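Local coordinates for phosphate-binding protein (Xanthomonas axonopodis pv. citri, PDB 5UB3) that probably acts as a periplasmic sensor of the phosphonate-binding protein family, is paired with a diguanylate cyclase, and holds a chloride ion in this structure, at residues Trp62-Thr67 with Ala212-Arg217; Leu82-Arg87 with Gly253-Asp258. All blocks are in the same frame, centred on the assembly; numbering follows the deposited sequence.

Contact 1 (Trp62-Thr67 with Ala212-Arg217)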
# COMPACT_ATOMS: atom_id res chain seq x y z
N TRP A 62 -5.95 -3.64 14.40
CA TRP A 62 -5.20 -2.49 14.00
C TRP A 62 -4.26 -2.92 12.89
O TRP A 62 -3.60 -3.94 13.02
CB TRP A 62 -4.48 -1.93 15.22
CG TRP A 62 -3.30 -1.03 14.95
CD1 TRP A 62 -3.15 -0.11 13.94
CD2 TRP A 62 -2.12 -0.96 15.73
NE1 TRP A 62 -1.91 0.50 14.03
CE2 TRP A 62 -1.27 0.03 15.13
CE3 TRP A 62 -1.69 -1.62 16.88
CZ2 TRP A 62 0.01 0.31 15.62
CZ3 TRP A 62 -0.41 -1.30 17.39
CH2 TRP A 62 0.42 -0.36 16.75
N VAL A 63 -4.32 -2.22 11.77
CA VAL A 63 -3.39 -2.47 10.68
C VAL A 63 -2.74 -1.16 10.27
O VAL A 63 -3.36 -0.11 10.37
CB VAL A 63 -4.05 -3.13 9.48
CG1 VAL A 63 -4.67 -4.48 9.82
CG2 VAL A 63 -5.06 -2.17 8.85
N SER A 64 -1.51 -1.24 9.76
CA SER A 64 -0.85 -0.10 9.23
C SER A 64 -0.66 -0.44 7.79
O SER A 64 -0.01 -1.39 7.52
CB SER A 64 0.51 0.09 9.88
OG SER A 64 1.08 1.32 9.43
N GLU A 65 -1.26 0.33 6.88
CA GLU A 65 -1.34 -0.01 5.41
C GLU A 65 -1.14 1.20 4.57
O GLU A 65 -1.35 2.35 5.04
CB GLU A 65 -2.74 -0.49 5.06
CG GLU A 65 -3.10 -1.80 5.66
CD GLU A 65 -2.31 -2.96 5.14
OE1 GLU A 65 -1.64 -2.84 4.13
OE2 GLU A 65 -2.40 -4.01 5.80
N THR A 66 -0.81 0.98 3.30
CA THR A 66 -0.79 2.08 2.38
C THR A 66 -2.23 2.47 2.15
O THR A 66 -3.10 1.70 2.35
CB THR A 66 -0.14 1.68 1.08
OG1 THR A 66 -0.95 0.67 0.50
CG2 THR A 66 1.33 1.15 1.35
N THR A 67 -2.46 3.70 1.73
CA THR A 67 -3.79 4.24 1.71
C THR A 67 -4.80 3.56 0.78
O THR A 67 -5.96 3.52 1.11
CB THR A 67 -3.73 5.73 1.44
OG1 THR A 67 -2.90 5.96 0.31
CG2 THR A 67 -3.16 6.43 2.64
N ALA A 212 0.31 6.48 3.80
CA ALA A 212 -0.09 5.36 4.67
C ALA A 212 -0.95 5.86 5.77
O ALA A 212 -1.02 7.07 5.99
CB ALA A 212 1.11 4.63 5.22
N VAL A 213 -1.62 4.91 6.44
CA VAL A 213 -2.65 5.25 7.42
C VAL A 213 -2.76 4.07 8.36
O VAL A 213 -2.67 2.90 7.96
CB VAL A 213 -3.99 5.55 6.72
CG1 VAL A 213 -4.44 4.43 5.85
CG2 VAL A 213 -5.13 5.89 7.69
N GLU A 214 -2.97 4.38 9.63
CA GLU A 214 -3.33 3.39 10.63
C GLU A 214 -4.84 3.22 10.60
O GLU A 214 -5.60 4.19 10.73
CB GLU A 214 -2.87 3.89 12.03
CG GLU A 214 -1.39 4.24 12.06
CD GLU A 214 -0.55 3.10 11.53
OE1 GLU A 214 -0.69 2.01 12.11
OE2 GLU A 214 0.21 3.28 10.55
N MET A 215 -5.29 1.98 10.48
CA MET A 215 -6.70 1.68 10.48
C MET A 215 -7.02 0.81 11.66
O MET A 215 -6.21 -0.03 12.08
CB MET A 215 -7.13 0.93 9.23
CG MET A 215 -6.71 1.55 7.91
SD MET A 215 -7.71 3.00 7.47
CE MET A 215 -9.24 2.28 7.00
N VAL A 216 -8.21 1.00 12.19
CA VAL A 216 -8.70 0.12 13.23
C VAL A 216 -10.02 -0.43 12.85
O VAL A 216 -10.83 0.18 12.12
CB VAL A 216 -8.82 0.75 14.63
CG1 VAL A 216 -7.44 1.10 15.18
CG2 VAL A 216 -9.78 1.92 14.63
N ARG A 217 -10.30 -1.60 13.40
CA ARG A 217 -11.46 -2.30 12.99
C ARG A 217 -12.73 -1.60 13.43
O ARG A 217 -12.83 -1.03 14.51
CB ARG A 217 -11.46 -3.72 13.51
CG ARG A 217 -11.65 -3.86 14.99
CD ARG A 217 -11.89 -5.32 15.28
NE ARG A 217 -11.97 -5.50 16.70
CZ ARG A 217 -13.09 -5.40 17.42
NH1 ARG A 217 -14.27 -5.10 16.88
NH2 ARG A 217 -13.02 -5.58 18.72
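W62 and E214 meet on one face of an antiparallel strand pair, and S64 joins them there. W62 NE1 donates to E214 OE1 at 2.7 Å, with a nearly straight angle of 165° at the hydrogen. The oxygen is close to the ring plane and uses its anti lone pair, while ring and carboxylate planes stand 76° apart. E214 CG is anti to its carbonyl carbon (chi1 -55°), and the bend at chi2 turns CD toward S64 and W62. The other oxygen, E214 OE2, accepts from S64 OG; the modelled 2.4 Å is very short and doubtful. R87 NH2 also bonds S64 OG. On the opposite face M215 lays CB against V63 CG2 at 3.7 Å, and its side chain packs on helix 67-75. V63 and M215 exchange two backbone bonds, with M215 N 2.8 Å from V63 O. E65 and V213 form a second such pair. Strand 62-66, parallel to 4-8 on its other side, here meets antiparallel 209-217 in the periplasmic binding-protein fold, between helices 67-75 and 222-235. W62 NE1 grips OE1 and T85 OG1 reaches OE2; such neutral donors would probably help hold a buried carboxylate.

Contact 2 (Leu82-Arg87 with Gly253-Asp258)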
# COMPACT_ATOMS: atom_id res chain seq x y z
N LEU A 82 -7.47 5.79 11.81
CA LEU A 82 -7.13 6.21 13.15
C LEU A 82 -6.21 7.42 13.08
O LEU A 82 -6.47 8.42 13.76
CB LEU A 82 -6.36 5.10 13.84
CG LEU A 82 -5.98 5.37 15.30
CD1 LEU A 82 -7.14 5.01 16.17
CD2 LEU A 82 -4.77 4.54 15.67
N LEU A 83 -5.12 7.29 12.32
CA LEU A 83 -4.03 8.27 12.21
C LEU A 83 -3.49 8.23 10.80
O LEU A 83 -3.50 7.19 10.18
CB LEU A 83 -2.86 7.93 13.16
CG LEU A 83 -3.10 8.18 14.63
CD1 LEU A 83 -1.98 7.62 15.49
CD2 LEU A 83 -3.34 9.67 14.88
N MET A 84 -3.07 9.37 10.26
CA MET A 84 -2.30 9.38 9.02
C MET A 84 -0.85 9.11 9.39
O MET A 84 -0.38 9.54 10.43
CB MET A 84 -2.41 10.72 8.26
CG MET A 84 -3.81 11.09 7.89
SD MET A 84 -4.72 9.88 6.93
CE MET A 84 -3.66 9.81 5.46
N THR A 85 -0.16 8.36 8.55
CA THR A 85 1.14 7.82 8.84
C THR A 85 2.15 8.34 7.85
O THR A 85 1.91 8.33 6.63
CB THR A 85 1.10 6.28 8.88
OG1 THR A 85 0.05 5.91 9.76
CG2 THR A 85 2.40 5.65 9.30
N GLU A 86 3.29 8.76 8.40
CA GLU A 86 4.41 9.26 7.60
C GLU A 86 5.46 8.20 7.66
O GLU A 86 5.87 7.75 8.75
CB GLU A 86 4.92 10.56 8.26
CG GLU A 86 5.95 11.28 7.43
CD GLU A 86 6.55 12.42 8.24
OE1 GLU A 86 5.87 13.48 8.35
OE2 GLU A 86 7.67 12.18 8.76
N ARG A 87 5.91 7.78 6.49
CA ARG A 87 6.96 6.80 6.38
C ARG A 87 8.17 7.37 5.63
O ARG A 87 8.05 8.05 4.60
CB ARG A 87 6.43 5.57 5.67
CG ARG A 87 5.37 4.79 6.44
CD ARG A 87 4.89 3.59 5.66
NE ARG A 87 3.85 2.85 6.38
CZ ARG A 87 3.15 1.84 5.86
NH1 ARG A 87 3.35 1.40 4.58
NH2 ARG A 87 2.23 1.27 6.65
N GLY A 253 6.42 9.50 11.58
CA GLY A 253 5.40 10.40 12.05
C GLY A 253 4.02 9.80 12.01
O GLY A 253 3.71 8.98 11.17
N PHE A 254 3.17 10.27 12.91
CA PHE A 254 1.74 10.02 12.81
C PHE A 254 1.06 11.32 13.00
O PHE A 254 1.55 12.22 13.75
CB PHE A 254 1.21 9.14 13.94
CG PHE A 254 1.71 7.75 13.94
CD1 PHE A 254 1.27 6.84 12.99
CD2 PHE A 254 2.61 7.33 14.92
CE1 PHE A 254 1.70 5.53 13.02
CE2 PHE A 254 3.09 6.04 14.90
CZ PHE A 254 2.64 5.14 13.95
N ARG A 255 -0.11 11.46 12.41
CA ARG A 255 -0.84 12.62 12.71
C ARG A 255 -2.35 12.43 12.62
O ARG A 255 -2.84 11.46 12.00
CB ARG A 255 -0.28 13.78 11.88
CG ARG A 255 -0.73 13.83 10.49
CD ARG A 255 0.09 14.82 9.60
NE ARG A 255 -0.67 14.65 8.35
CZ ARG A 255 -0.49 13.72 7.40
NH1 ARG A 255 0.58 12.87 7.37
NH2 ARG A 255 -1.40 13.67 6.42
N PRO A 256 -3.09 13.29 13.36
CA PRO A 256 -4.50 13.17 13.38
C PRO A 256 -5.07 13.36 11.97
O PRO A 256 -4.51 14.09 11.13
CB PRO A 256 -4.95 14.35 14.24
CG PRO A 256 -3.79 14.72 15.03
CD PRO A 256 -2.61 14.40 14.21
N LEU A 257 -6.18 12.72 11.72
CA LEU A 257 -6.91 12.99 10.54
C LEU A 257 -7.44 14.41 10.67
O LEU A 257 -7.67 14.91 11.78
CB LEU A 257 -8.04 12.03 10.33
CG LEU A 257 -7.45 10.78 9.59
CD1 LEU A 257 -7.02 9.73 10.58
CD2 LEU A 257 -8.41 10.22 8.61
N ASP A 258 -7.65 15.00 9.52
CA ASP A 258 -8.07 16.39 9.42
C ASP A 258 -8.86 16.53 8.13
O ASP A 258 -9.03 15.53 7.39
CB ASP A 258 -6.87 17.34 9.60
CG ASP A 258 -5.84 17.26 8.48
OD1 ASP A 258 -6.24 17.13 7.31
OD2 ASP A 258 -4.64 17.38 8.79
O HOH W 1 -7.32 11.21 13.68
O HOH W 2 1.67 11.59 9.59
O HOH W 3 0.64 10.13 5.22
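M84 and R255 form the broadest part of this antiparallel pairing. M84 CB sits over one face of the R255 guanidinium, toward its rim, 3.6 Å from R255 NH2. M84 bends at chi2, which places SD against L257 CG at 3.9 Å, the two side chains crossing at about a right angle. On the other face F254 runs beside T85, pointing the same way, with F254 CD1 3.6 Å from T85 OG1, an oxygen that bonds E214. L83 crosses F254 at about a right angle and sets CD1 against F254 CB. Backbone bonds hold these groups in register: M84 N to R255 O at 2.7 Å, R255 N to M84 O, and E86 N to G253 O; the return bond from G253 N is weak. A water bridges L82 O and L257 N. Two more waters join R255 NH1, weakly, to M84 O and T85 O. Further out, L265 of helix 259-277 touches both M84 and L257. The late strand 251-255 thus pairs onto strand 79-87 just before the C-terminal helix. R255 joins the contact twice, through its backbone bonds and by the face of its guanidinium against M84 CB, while waters probably help solvate its charge.

Contacts 1 and 2 lie side by side in one sheet region, their centres about 10 Å apart. Contact 1 pairs 62-66 with 209-217 and contact 2 pairs 79-87 with 251-255; strands 209-217 and 79-87 are antiparallel neighbours. The order across the region is 62-66, 209-217, 79-87, 251-255. L82 and L83 form a classic beta bulge opposite E214, and E214 O probably accepts from L82 N at 2.7 Å. Contact 1 is buried, and its E214 carboxylate is met by donors of the protein. Contact 2 is only partly buried; waters bond the R255 guanidinium and the carbonyls of M84, T85 and L82. The T85-E214 bond joins the two contacts.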